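Local coordinates for conserved protein MTH689 (Methanothermobacter thermautotrophicus, PDB 2WNY), which is of unknown function but belongs to the DUF54 family of predicted RNA-binding proteins and is associated with the archaeal exosome superoperon, at residues A[19-24]-A[97-102]; A[31-36]-A[105-110]. The protein carries 1 engineered substitution. All coordinates share one frame; numbering follows the deposited sequence.

How the contacts relate
Contacts 1 and 2 both tie helix 23-30 or its flanking loops to helix 99-103 and its ends. Contact 1 lies nearer the surface, its centre about 14 Å from the centre of the chain, and rests on charge: a salt bridge joins the loop entering helix 23-30 to the first turn of helix 99-103. Contact 2 lies deeper, its centre about 8 Å from that of the chain, and combines an indole hydrogen bond with apolar packing where the loops leaving both helices meet. The two centres are about 11 Å apart. Asn32 of contact 2 bonds to the carbonyl of Ala102 in contact 1, while Leu97 packs on Val33; strands 92-98 and 109-110 are neighbours in one antiparallel sheet.

Contact 1: A[19-24]-A[97-102]; sequences GTEDEE and LDKQKA
Lys99 reaches across from the first turn of helix 99-103 to grip the carboxylate of Glu21, and this salt bridge carries nearly the whole contact. From CB, CG leaves anti to the backbone N (chi1 -175°), which directs the chain toward the loop carrying Glu21; its aliphatic part, well buried, packs against Val26 of helix 23-30 and Leu15 of strand 8-17. A bend at chi3 (71°) then swings Lys99 CE toward the acid, 3.1 Å from Glu21 OE2. At the tip, Lys99 NZ donates to the same Glu21 OE2 at 2.8 Å, meeting its syn lone pair, and makes a weak bond to Glu21 OE1 at 3.0 Å, a two-oxygen grip. Glu21 comes from the opposite direction with its chain extended beyond CG, and its OE1 also accepts from the backbone N of Tyr18, which steadies the carboxylate. Lys99 NZ also donates to the carbonyl of Met16 in strand 8-17 and forms a second salt bridge, with Asp114, just ahead of strand 115-122. Two acids around one ammonium would probably favour its charged state. The surrounding backbone turns on two helix N-caps. Asp98, ending strand 92-98, caps helix 99-103 through OD2, which accepts from Lys101 N at 2.8 Å, nearly straight at 171°, on its anti lone pair, and weakly from Gln100 N. Asp22, next to Glu21, likewise caps helix 23-30, though weakly, with OD1 2.9 Å from Glu24 N. On the exposed side Gln100, bent at chi2, brings NE2 to 4.2 Å from Glu21 OE2, too long for a hydrogen bond.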
loop_
_atom_site.group_PDB
_atom_site.type_symbol
_atom_site.label_atom_id
_atom_site.label_comp_id
_atom_site.label_asym_id
_atom_site.label_seq_id
_atom_site.Cartn_x
_atom_site.Cartn_y
_atom_site.Cartn_z
ATOM N N GLY A 19 1.911 -20.948 -4.648
ATOM C CA GLY A 19 2.008 -21.944 -5.721
ATOM C C GLY A 19 0.707 -22.119 -6.487
ATOM O O GLY A 19 0.739 -22.276 -7.690
ATOM N N THR A 20 -0.443 -22.091 -5.809
ATOM C CA THR A 20 -1.712 -22.266 -6.514
ATOM C C THR A 20 -2.215 -20.988 -7.177
ATOM O O THR A 20 -3.209 -21.025 -7.887
ATOM C CB THR A 20 -2.833 -22.734 -5.587
ATOM O OG1 THR A 20 -3.044 -21.742 -4.561
ATOM C CG2 THR A 20 -2.468 -24.100 -4.991
ATOM N N GLU A 21 -1.554 -19.864 -6.926
ATOM C CA GLU A 21 -2.028 -18.595 -7.490
ATOM C C GLU A 21 -1.610 -18.321 -8.917
ATOM O O GLU A 21 -0.547 -18.765 -9.374
ATOM C CB GLU A 21 -1.641 -17.436 -6.600
ATOM C CG GLU A 21 -2.379 -17.459 -5.254
ATOM C CD GLU A 21 -2.039 -16.242 -4.458
ATOM O OE1 GLU A 21 -0.865 -16.133 -4.013
ATOM O OE2 GLU A 21 -2.928 -15.373 -4.310
ATOM N N ASP A 22 -2.473 -17.581 -9.618
ATOM C CA ASP A 22 -2.201 -17.148 -10.973
ATOM C C ASP A 22 -1.493 -15.812 -10.833
ATOM O O ASP A 22 -2.100 -14.865 -10.392
ATOM C CB ASP A 22 -3.531 -16.960 -11.713
ATOM C CG ASP A 22 -3.354 -16.656 -13.204
ATOM O OD1 ASP A 22 -2.582 -15.755 -13.560
ATOM O OD2 ASP A 22 -4.011 -17.329 -14.009
ATOM N N GLU A 23 -0.203 -15.728 -11.178
ATOM C CA GLU A 23 0.493 -14.433 -11.031
ATOM C C GLU A 23 -0.224 -13.261 -11.751
ATOM O O GLU A 23 -0.215 -12.134 -11.251
ATOM C CB GLU A 23 1.969 -14.512 -11.477
ATOM C CG GLU A 23 2.767 -13.229 -11.147
ATOM C CD GLU A 23 4.153 -13.212 -11.764
ATOM O OE1 GLU A 23 5.025 -13.906 -11.235
ATOM O OE2 GLU A 23 4.369 -12.511 -12.778
ATOM N N GLU A 24 -0.834 -13.519 -12.909
ATOM C CA GLU A 24 -1.538 -12.444 -13.627
ATOM C C GLU A 24 -2.692 -11.849 -12.827
ATOM O O GLU A 24 -2.893 -10.647 -12.839
ATOM C CB GLU A 24 -2.057 -12.921 -14.981
ATOM C CG GLU A 24 -1.036 -12.842 -16.076
ATOM C CD GLU A 24 -1.616 -13.205 -17.431
ATOM O OE1 GLU A 24 -1.934 -12.270 -18.207
ATOM O OE2 GLU A 24 -1.760 -14.417 -17.701
ATOM N N LEU A 97 -3.823 -4.245 2.522
ATOM C CA LEU A 97 -5.140 -4.378 1.906
ATOM C C LEU A 97 -5.350 -5.823 1.485
ATOM O O LEU A 97 -4.400 -6.496 1.017
ATOM C CB LEU A 97 -5.264 -3.437 0.701
ATOM C CG LEU A 97 -5.154 -1.912 0.929
ATOM C CD1 LEU A 97 -4.942 -1.163 -0.395
ATOM C CD2 LEU A 97 -6.368 -1.345 1.667
ATOM N N ASP A 98 -6.580 -6.298 1.673
ATOM C CA ASP A 98 -6.943 -7.662 1.315
ATOM C C ASP A 98 -6.698 -7.902 -0.172
ATOM O O ASP A 98 -7.152 -7.138 -1.016
ATOM C CB ASP A 98 -8.404 -7.971 1.665
ATOM C CG ASP A 98 -8.729 -9.446 1.510
ATOM O OD1 ASP A 98 -8.655 -10.168 2.511
ATOM O OD2 ASP A 98 -8.987 -9.899 0.379
ATOM N N LYS A 99 -5.936 -8.940 -0.476
ATOM C CA LYS A 99 -5.600 -9.232 -1.855
ATOM C C LYS A 99 -6.808 -9.682 -2.684
ATOM O O LYS A 99 -6.924 -9.337 -3.841
ATOM C CB LYS A 99 -4.491 -10.283 -1.902
ATOM C CG LYS A 99 -3.996 -10.561 -3.316
ATOM C CD LYS A 99 -2.643 -11.285 -3.294
ATOM C CE LYS A 99 -2.832 -12.679 -2.820
ATOM N NZ LYS A 99 -1.550 -13.493 -2.678
ATOM N N GLN A 100 -7.719 -10.441 -2.089
ATOM C CA GLN A 100 -8.847 -10.967 -2.842
ATOM C C GLN A 100 -9.832 -9.863 -3.130
ATOM O O GLN A 100 -10.393 -9.768 -4.232
ATOM C CB GLN A 100 -9.530 -12.104 -2.064
ATOM C CG GLN A 100 -8.636 -13.322 -1.793
ATOM C CD GLN A 100 -7.923 -13.859 -3.012
ATOM O OE1 GLN A 100 -8.474 -13.953 -4.108
ATOM N NE2 GLN A 100 -6.663 -14.203 -2.826
ATOM N N LYS A 101 -10.046 -9.025 -2.118
ATOM C CA LYS A 101 -10.828 -7.817 -2.294
ATOM C C LYS A 101 -10.221 -6.884 -3.340
ATOM O O LYS A 101 -10.944 -6.379 -4.206
ATOM C CB LYS A 101 -11.029 -7.105 -0.957
ATOM C CG LYS A 101 -11.928 -7.873 0.003
ATOM C CD LYS A 101 -13.345 -8.133 -0.538
ATOM C CE LYS A 101 -14.305 -6.998 -0.189
ATOM N NZ LYS A 101 -15.724 -7.314 -0.593
ATOM N N ALA A 102 -8.906 -6.671 -3.293
ATOM C CA ALA A 102 -8.238 -5.880 -4.346
ATOM C C ALA A 102 -8.520 -6.425 -5.747
ATOM O O ALA A 102 -8.731 -5.667 -6.682
ATOM C CB ALA A 102 -6.715 -5.804 -4.083
#

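Contact 2: A[31-36]-A[105-110]; sequences RNVIPG and GVWEPV
The Schellman motif that ends helix 99-103 at Gly105, and Trp107 just beyond it, meet Asn32 and Val33 in the loop that follows helix 23-30. Asn32 sends its amide to the helix end: ND2 donates to the carbonyl of Ala102, the same oxygen that Gly105 N engages in the motif, and passes 3.6 Å from Gly105 N. The backbone of Asn32 is held by the indole. Trp107 NE1 donates to Asn32 O at 2.9 Å, almost straight at 171°, with the oxygen lying at the ring edge close to the indole plane, whereas the donor is tilted 24° from the carbonyl plane. Val33 comes over one face near the rim. Val33 CG1 lies 4.0 Å from Trp107 CZ2, a place set by chi1 (175°), and Val33 CG2 is 3.9 Å from Trp107 NE1. The ring also meets Phe68 and makes a cation-pi contact with Lys71, both of helix 62-76. A phenylalanine in place of Trp107 lacks the indole N-H and would probably leave Asn32 O without this donor's bond, and the loop less firmly fixed. Val33 packs onward against Leu97, Ile116 and Leu118, so the Trp107-Val33 pair spans the space between helix 62-76 and the strands, as is typical of an alpha+beta fold in which helices pack on an antiparallel sheet.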
loop_
_atom_site.group_PDB
_atom_site.type_symbol
_atom_site.label_atom_id
_atom_site.label_comp_id
_atom_site.label_asym_id
_atom_site.label_seq_id
_atom_site.Cartn_x
_atom_site.Cartn_y
_atom_site.Cartn_z
ATOM N N ARG A 31 -2.757 -3.944 -9.368
ATOM C CA ARG A 31 -3.112 -2.805 -10.244
ATOM C C ARG A 31 -4.483 -2.206 -9.977
ATOM O O ARG A 31 -4.847 -1.190 -10.577
ATOM C CB ARG A 31 -2.959 -3.197 -11.715
ATOM C CG ARG A 31 -1.486 -3.296 -12.076
ATOM C CD ARG A 31 -1.249 -3.741 -13.488
ATOM N NE ARG A 31 0.194 -3.869 -13.684
ATOM C CZ ARG A 31 0.770 -4.578 -14.646
ATOM N NH1 ARG A 31 0.035 -5.236 -15.533
ATOM N NH2 ARG A 31 2.099 -4.626 -14.710
ATOM N N ASN A 32 -5.246 -2.822 -9.078
ATOM C CA ASN A 32 -6.439 -2.154 -8.563
ATOM C C ASN A 32 -6.084 -1.261 -7.379
ATOM O O ASN A 32 -6.919 -0.561 -6.837
ATOM C CB ASN A 32 -7.507 -3.170 -8.185
ATOM C CG ASN A 32 -8.224 -3.720 -9.396
ATOM O OD1 ASN A 32 -8.296 -3.060 -10.423
ATOM N ND2 ASN A 32 -8.731 -4.937 -9.292
ATOM N N VAL A 33 -4.827 -1.321 -6.956
ATOM C CA VAL A 33 -4.366 -0.486 -5.864
ATOM C C VAL A 33 -3.378 0.505 -6.469
ATOM O O VAL A 33 -3.467 1.707 -6.230
ATOM C CB VAL A 33 -3.692 -1.324 -4.742
ATOM C CG1 VAL A 33 -3.107 -0.421 -3.647
ATOM C CG2 VAL A 33 -4.682 -2.340 -4.126
ATOM N N ILE A 34 -2.452 0.020 -7.295
ATOM C CA ILE A 34 -1.561 0.952 -7.997
ATOM C C ILE A 34 -1.588 0.626 -9.478
ATOM O O ILE A 34 -0.856 -0.256 -9.922
ATOM C CB ILE A 34 -0.110 0.844 -7.462
ATOM C CG1 ILE A 34 -0.051 1.135 -5.957
ATOM C CG2 ILE A 34 0.827 1.754 -8.239
ATOM C CD1 ILE A 34 1.303 0.814 -5.302
ATOM N N PRO A 35 -2.450 1.311 -10.260
ATOM C CA PRO A 35 -2.452 1.007 -11.684
ATOM C C PRO A 35 -1.073 1.232 -12.286
ATOM O O PRO A 35 -0.381 2.159 -11.910
ATOM C CB PRO A 35 -3.452 2.032 -12.255
ATOM C CG PRO A 35 -4.444 2.203 -11.103
ATOM C CD PRO A 35 -3.479 2.315 -9.925
ATOM N N GLY A 36 -0.683 0.360 -13.200
ATOM C CA GLY A 36 0.598 0.483 -13.871
ATOM C C GLY A 36 1.779 -0.025 -13.069
ATOM O O GLY A 36 2.909 0.014 -13.558
ATOM N N GLY A 105 -11.497 -5.107 -6.964
ATOM C CA GLY A 105 -11.499 -3.641 -7.063
ATOM C C GLY A 105 -11.910 -2.948 -5.775
ATOM O O GLY A 105 -12.364 -1.804 -5.791
ATOM N N VAL A 106 -11.768 -3.649 -4.652
ATOM C CA VAL A 106 -12.163 -3.090 -3.366
ATOM C C VAL A 106 -10.917 -2.960 -2.496
ATOM O O VAL A 106 -10.052 -3.859 -2.485
ATOM C CB VAL A 106 -13.223 -3.951 -2.659
ATOM C CG1 VAL A 106 -13.616 -3.334 -1.318
ATOM C CG2 VAL A 106 -14.462 -4.137 -3.553
ATOM N N TRP A 107 -10.817 -1.839 -1.788
ATOM C CA TRP A 107 -9.718 -1.633 -0.857
ATOM C C TRP A 107 -10.209 -1.977 0.531
ATOM O O TRP A 107 -11.023 -1.255 1.117
ATOM C CB TRP A 107 -9.245 -0.185 -0.891
ATOM C CG TRP A 107 -8.423 0.205 -2.072
ATOM C CD1 TRP A 107 -8.427 -0.361 -3.330
ATOM C CD2 TRP A 107 -7.500 1.302 -2.125
ATOM N NE1 TRP A 107 -7.543 0.322 -4.157
ATOM C CE2 TRP A 107 -6.967 1.343 -3.442
ATOM C CE3 TRP A 107 -7.070 2.257 -1.186
ATOM C CZ2 TRP A 107 -5.990 2.274 -3.824
ATOM C CZ3 TRP A 107 -6.107 3.189 -1.573
ATOM C CH2 TRP A 107 -5.600 3.206 -2.882
ATOM N N GLU A 108 -9.717 -3.088 1.065
ATOM C CA GLU A 108 -10.142 -3.527 2.388
ATOM C C GLU A 108 -8.907 -3.601 3.283
ATOM O O GLU A 108 -8.065 -4.474 3.099
ATOM C CB GLU A 108 -10.858 -4.880 2.292
ATOM C CG GLU A 108 -11.424 -5.447 3.623
ATOM C CD GLU A 108 -12.532 -4.587 4.220
ATOM O OE1 GLU A 108 -13.536 -4.339 3.521
ATOM O OE2 GLU A 108 -12.395 -4.170 5.391
ATOM N N PRO A 109 -8.807 -2.685 4.265
ATOM C CA PRO A 109 -7.670 -2.726 5.181
ATOM C C PRO A 109 -7.726 -3.993 6.030
ATOM O O PRO A 109 -8.798 -4.408 6.479
ATOM C CB PRO A 109 -7.860 -1.473 6.049
ATOM C CG PRO A 109 -9.328 -1.143 5.949
ATOM C CD PRO A 109 -9.796 -1.648 4.618
ATOM N N VAL A 110 -6.578 -4.630 6.204
ATOM C CA VAL A 110 -6.482 -5.798 7.070
ATOM C C VAL A 110 -5.273 -5.648 7.982
ATOM O O VAL A 110 -4.408 -4.793 7.745
ATOM C CB VAL A 110 -6.387 -7.123 6.268
ATOM C CG1 VAL A 110 -7.706 -7.433 5.541
ATOM C CG2 VAL A 110 -5.215 -7.085 5.297
#